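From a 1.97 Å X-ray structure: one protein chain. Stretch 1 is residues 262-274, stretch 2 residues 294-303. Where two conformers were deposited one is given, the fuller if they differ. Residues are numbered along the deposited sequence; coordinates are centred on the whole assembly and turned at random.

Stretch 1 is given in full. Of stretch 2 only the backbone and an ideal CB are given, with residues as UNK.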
# COMPACT_ATOMS: atom_id res chain seq x y z
N VAL A 262 10.58 19.89 29.93
CA VAL A 262 11.15 20.11 28.60
C VAL A 262 10.90 21.54 28.16
O VAL A 262 11.85 22.25 27.83
CB VAL A 262 10.64 19.13 27.54
CG1 VAL A 262 11.19 19.56 26.17
CG2 VAL A 262 11.09 17.70 27.88
N TYR A 263 9.63 21.99 28.19
CA TYR A 263 9.32 23.39 27.91
C TYR A 263 9.25 24.14 29.24
O TYR A 263 9.15 23.51 30.33
CB TYR A 263 8.01 23.49 27.08
CG TYR A 263 8.17 23.08 25.62
CD1 TYR A 263 8.24 21.72 25.25
CD2 TYR A 263 8.29 24.05 24.61
CE1 TYR A 263 8.41 21.34 23.92
CE2 TYR A 263 8.45 23.67 23.26
CZ TYR A 263 8.52 22.32 22.92
OH TYR A 263 8.69 21.93 21.60
N ASP A 264 9.31 25.47 29.25
CA ASP A 264 9.34 26.03 30.61
C ASP A 264 7.95 26.28 31.22
O ASP A 264 7.84 26.84 32.29
CB ASP A 264 10.20 27.30 30.68
CG ASP A 264 9.88 28.25 29.60
OD1 ASP A 264 8.69 28.35 29.26
OD2 ASP A 264 10.83 28.88 29.08
N CYS A 265 6.91 25.79 30.57
CA CYS A 265 5.60 25.78 31.18
C CYS A 265 5.52 24.73 32.29
O CYS A 265 6.50 24.00 32.51
CB CYS A 265 4.54 25.52 30.12
SG CYS A 265 4.70 23.92 29.33
N GLU A 266 4.38 24.65 32.98
CA GLU A 266 4.11 23.65 34.02
C GLU A 266 4.72 22.30 33.67
O GLU A 266 4.52 21.80 32.56
CB GLU A 266 2.60 23.50 34.24
CG GLU A 266 2.20 22.98 35.60
CD GLU A 266 2.34 24.04 36.70
OE1 GLU A 266 1.48 24.94 36.82
OE2 GLU A 266 3.34 23.99 37.43
N ASP A 267 5.44 21.70 34.61
CA ASP A 267 6.05 20.40 34.38
C ASP A 267 5.03 19.27 34.47
O ASP A 267 5.06 18.33 33.68
CB ASP A 267 7.18 20.18 35.39
CG ASP A 267 8.41 21.01 35.08
OD1 ASP A 267 8.39 21.77 34.08
OD2 ASP A 267 9.40 20.90 35.82
N GLN A 268 4.11 19.38 35.42
CA GLN A 268 3.19 18.27 35.68
C GLN A 268 1.84 18.44 34.96
O GLN A 268 0.78 18.59 35.59
CB GLN A 268 3.01 18.10 37.18
CG GLN A 268 4.27 17.53 37.83
CD GLN A 268 4.41 16.03 37.55
OE1 GLN A 268 5.43 15.59 37.02
NE2 GLN A 268 3.39 15.24 37.93
N VAL A 269 1.90 18.45 33.63
CA VAL A 269 0.75 18.40 32.76
C VAL A 269 1.07 17.60 31.54
O VAL A 269 2.23 17.59 31.09
CB VAL A 269 0.29 19.78 32.24
CG1 VAL A 269 -0.32 20.61 33.34
CG2 VAL A 269 1.45 20.54 31.59
N TYR A 270 0.05 16.93 31.00
CA TYR A 270 0.14 16.37 29.67
C TYR A 270 -0.33 17.49 28.78
O TYR A 270 -1.31 18.19 29.13
CB TYR A 270 -0.73 15.13 29.50
CG TYR A 270 0.04 13.83 29.68
CD1 TYR A 270 0.45 13.42 30.96
CD2 TYR A 270 0.36 13.02 28.58
CE1 TYR A 270 1.15 12.21 31.15
CE2 TYR A 270 1.04 11.80 28.76
CZ TYR A 270 1.44 11.42 30.03
OH TYR A 270 2.12 10.24 30.22
N ILE A 271 0.37 17.69 27.67
CA ILE A 271 0.03 18.80 26.78
C ILE A 271 0.56 18.51 25.37
O ILE A 271 1.47 17.71 25.21
CB ILE A 271 0.62 20.13 27.37
CG1 ILE A 271 0.05 21.38 26.69
CG2 ILE A 271 2.15 20.07 27.41
CD1 ILE A 271 0.47 22.68 27.45
N GLY A 272 -0.05 19.10 24.35
CA GLY A 272 0.27 18.78 22.96
C GLY A 272 1.62 19.37 22.56
O GLY A 272 1.80 20.61 22.54
N LEU A 273 2.60 18.49 22.33
CA LEU A 273 3.96 18.88 21.95
C LEU A 273 4.46 17.89 20.91
O LEU A 273 4.06 16.73 20.91
CB LEU A 273 4.91 18.90 23.17
CG LEU A 273 4.50 19.88 24.29
CD1 LEU A 273 5.33 19.57 25.57
CD2 LEU A 273 4.67 21.38 23.84
N PRO A 274 5.38 18.33 20.03
CA PRO A 274 5.95 17.37 19.07
C PRO A 274 6.82 16.34 19.81
O PRO A 274 7.61 16.69 20.67
CB PRO A 274 6.78 18.25 18.13
CG PRO A 274 7.17 19.45 18.96
CD PRO A 274 6.02 19.66 19.97
N UNK A 294 4.40 32.72 21.50
CA UNK A 294 4.09 31.28 21.58
C UNK A 294 4.41 30.71 22.97
O UNK A 294 3.69 29.87 23.51
CB UNK A 294 4.87 30.51 20.51
N UNK A 295 5.52 31.18 23.55
CA UNK A 295 5.88 30.68 24.86
C UNK A 295 4.82 31.08 25.90
O UNK A 295 4.44 30.30 26.77
CB UNK A 295 7.26 31.20 25.26
N UNK A 296 4.38 32.32 25.78
CA UNK A 296 3.28 32.81 26.60
C UNK A 296 2.02 31.97 26.38
O UNK A 296 1.31 31.61 27.34
CB UNK A 296 3.00 34.28 26.29
N UNK A 297 1.72 31.67 25.12
CA UNK A 297 0.51 30.90 24.83
C UNK A 297 0.64 29.49 25.38
O UNK A 297 -0.34 28.91 25.85
CB UNK A 297 0.24 30.86 23.32
N UNK A 298 1.85 28.91 25.34
CA UNK A 298 2.04 27.55 25.87
C UNK A 298 1.85 27.57 27.41
O UNK A 298 1.16 26.71 27.99
CB UNK A 298 3.43 27.02 25.50
N UNK A 299 2.43 28.57 28.05
CA UNK A 299 2.24 28.76 29.49
C UNK A 299 0.75 28.89 29.85
O UNK A 299 0.26 28.28 30.80
CB UNK A 299 3.00 30.00 29.96
N UNK A 300 0.01 29.66 29.07
CA UNK A 300 -1.40 29.87 29.35
C UNK A 300 -2.13 28.52 29.27
O UNK A 300 -2.92 28.16 30.13
CB UNK A 300 -2.00 30.88 28.37
N UNK A 301 -1.83 27.78 28.22
CA UNK A 301 -2.47 26.52 27.94
C UNK A 301 -2.13 25.52 29.07
O UNK A 301 -3.00 24.80 29.57
CB UNK A 301 -2.03 25.99 26.57
N UNK A 302 -0.87 25.48 29.47
CA UNK A 302 -0.45 24.58 30.55
C UNK A 302 -1.09 24.97 31.88
O UNK A 302 -1.44 24.11 32.70
CB UNK A 302 1.07 24.59 30.68
N UNK A 303 -1.22 26.27 32.12
CA UNK A 303 -1.83 26.72 33.38
C UNK A 303 -3.29 26.30 33.48
O UNK A 303 -3.77 25.90 34.54
CB UNK A 303 -1.72 28.24 33.51

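Backbone angles throughout 294-303 are helical (phi -57 to -67°, psi -36 to -46°), and N-to-O hydrogen bonds link each residue from 298 on to the one four before it. The helix axis runs at 151° to strand 270-274.

At positions 294, 296 and 297 the ideal CB has nothing of stretch 1 within 5.5 Å, so this contact sets no preference; the residues are E294, S296 and Q297.

Position 295 points its CB sideways, 5.1 Å from D264 OD1. A carboxylate within reach favours a donor on a longer chain: Asn, Gln, Lys or Arg. The deposited N295 (chi1 t) brings its end nearer, and ND2 donates to D264 OD1 at 3.2 Å, with a weak bond to D264 OD2 at 3.5 Å. Its OD1 accepts from water 1 (2.8 Å), which in turn accepts from D264 N (3.0 Å), so amide and water together tie the helix to the loop.

Position 298 points toward stretch 1, its ideal CB 5.0 Å from C265 CB, with the carbons of Y263, I271 and L273 beyond. That gap suits a branched or long apolar chain, such as Leu, Met or Ile. L298 (chi1 t, chi2 p) sets CD2 3.6 Å from Y263 CB and 3.7 Å from C265 SG, while CD1 lies 3.6 Å from I271 CD1; L273 CD2 is 4.1 Å from L298 CD1 and about as near L298 CD2.

Position 299 looks sideways, its ideal CB 4.7 Å from C265 CB; a medium polar or small chain would suit. N299 (chi1 m) packs OD1 3.2 Å from C265 CA, but its angle to C265 N is too poor for a hydrogen bond.

Position 300 points away and is free of this contact: N300.

Position 301 is sideways, its ideal CB 4.2 Å from I271 CD1, so a small residue is comfortable. S301 touches I271 there, and its OG bonds elsewhere in the structure.

Position 302 points toward stretch 1: its ideal CB is already 3.6 Å from C265 CB, 3.8 Å from I271 CD1 and 4.0 Å from E266 CB. Such tight spacing favours Ala or Gly. A302 fills it with its methyl, V269 CG2 lying 4.2 Å from A302 CB.

Position 303 starts away from stretch 1, so only a chain that bends back could participate. N303 (chi1 m) does: OD1 accepts from water 2 (2.9 Å), which accepts from E266 N (2.8 Å).

Stretch 2 (294-303) ENSQLNNSAN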
# COMPACT_ATOMS: atom_id res chain seq x y z
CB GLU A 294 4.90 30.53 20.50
CG GLU A 294 4.49 30.88 19.12
CD GLU A 294 5.56 30.57 18.08
OE1 GLU A 294 6.72 30.27 18.46
OE2 GLU A 294 5.25 30.66 16.88
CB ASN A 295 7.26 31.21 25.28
CG ASN A 295 7.98 30.26 26.22
OD1 ASN A 295 7.89 29.04 26.07
ND2 ASN A 295 8.66 30.80 27.20
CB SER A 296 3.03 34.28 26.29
OG SER A 296 1.96 34.75 27.06
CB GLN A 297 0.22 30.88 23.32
CG GLN A 297 -0.17 32.26 22.71
CD GLN A 297 -0.31 32.14 21.21
OE1 GLN A 297 0.65 31.79 20.50
NE2 GLN A 297 -1.52 32.31 20.72
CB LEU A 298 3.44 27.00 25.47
CG LEU A 298 3.61 25.54 25.93
CD1 LEU A 298 2.61 24.62 25.23
CD2 LEU A 298 5.08 25.04 25.78
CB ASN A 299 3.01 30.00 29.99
CG ASN A 299 4.56 29.81 30.00
OD1 ASN A 299 5.08 28.71 30.05
ND2 ASN A 299 5.27 30.92 29.95
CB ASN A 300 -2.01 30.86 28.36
CG ASN A 300 -3.53 30.90 28.42
OD1 ASN A 300 -4.11 31.21 29.46
ND2 ASN A 300 -4.19 30.60 27.29
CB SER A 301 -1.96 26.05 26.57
OG SER A 301 -2.90 25.26 25.95
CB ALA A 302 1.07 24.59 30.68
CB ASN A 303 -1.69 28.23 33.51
CG ASN A 303 -0.25 28.63 33.83
OD1 ASN A 303 0.53 27.80 34.31
ND2 ASN A 303 0.10 29.87 33.56
O HOH W 1 9.65 26.91 26.65
O HOH W 2 2.81 27.01 32.79
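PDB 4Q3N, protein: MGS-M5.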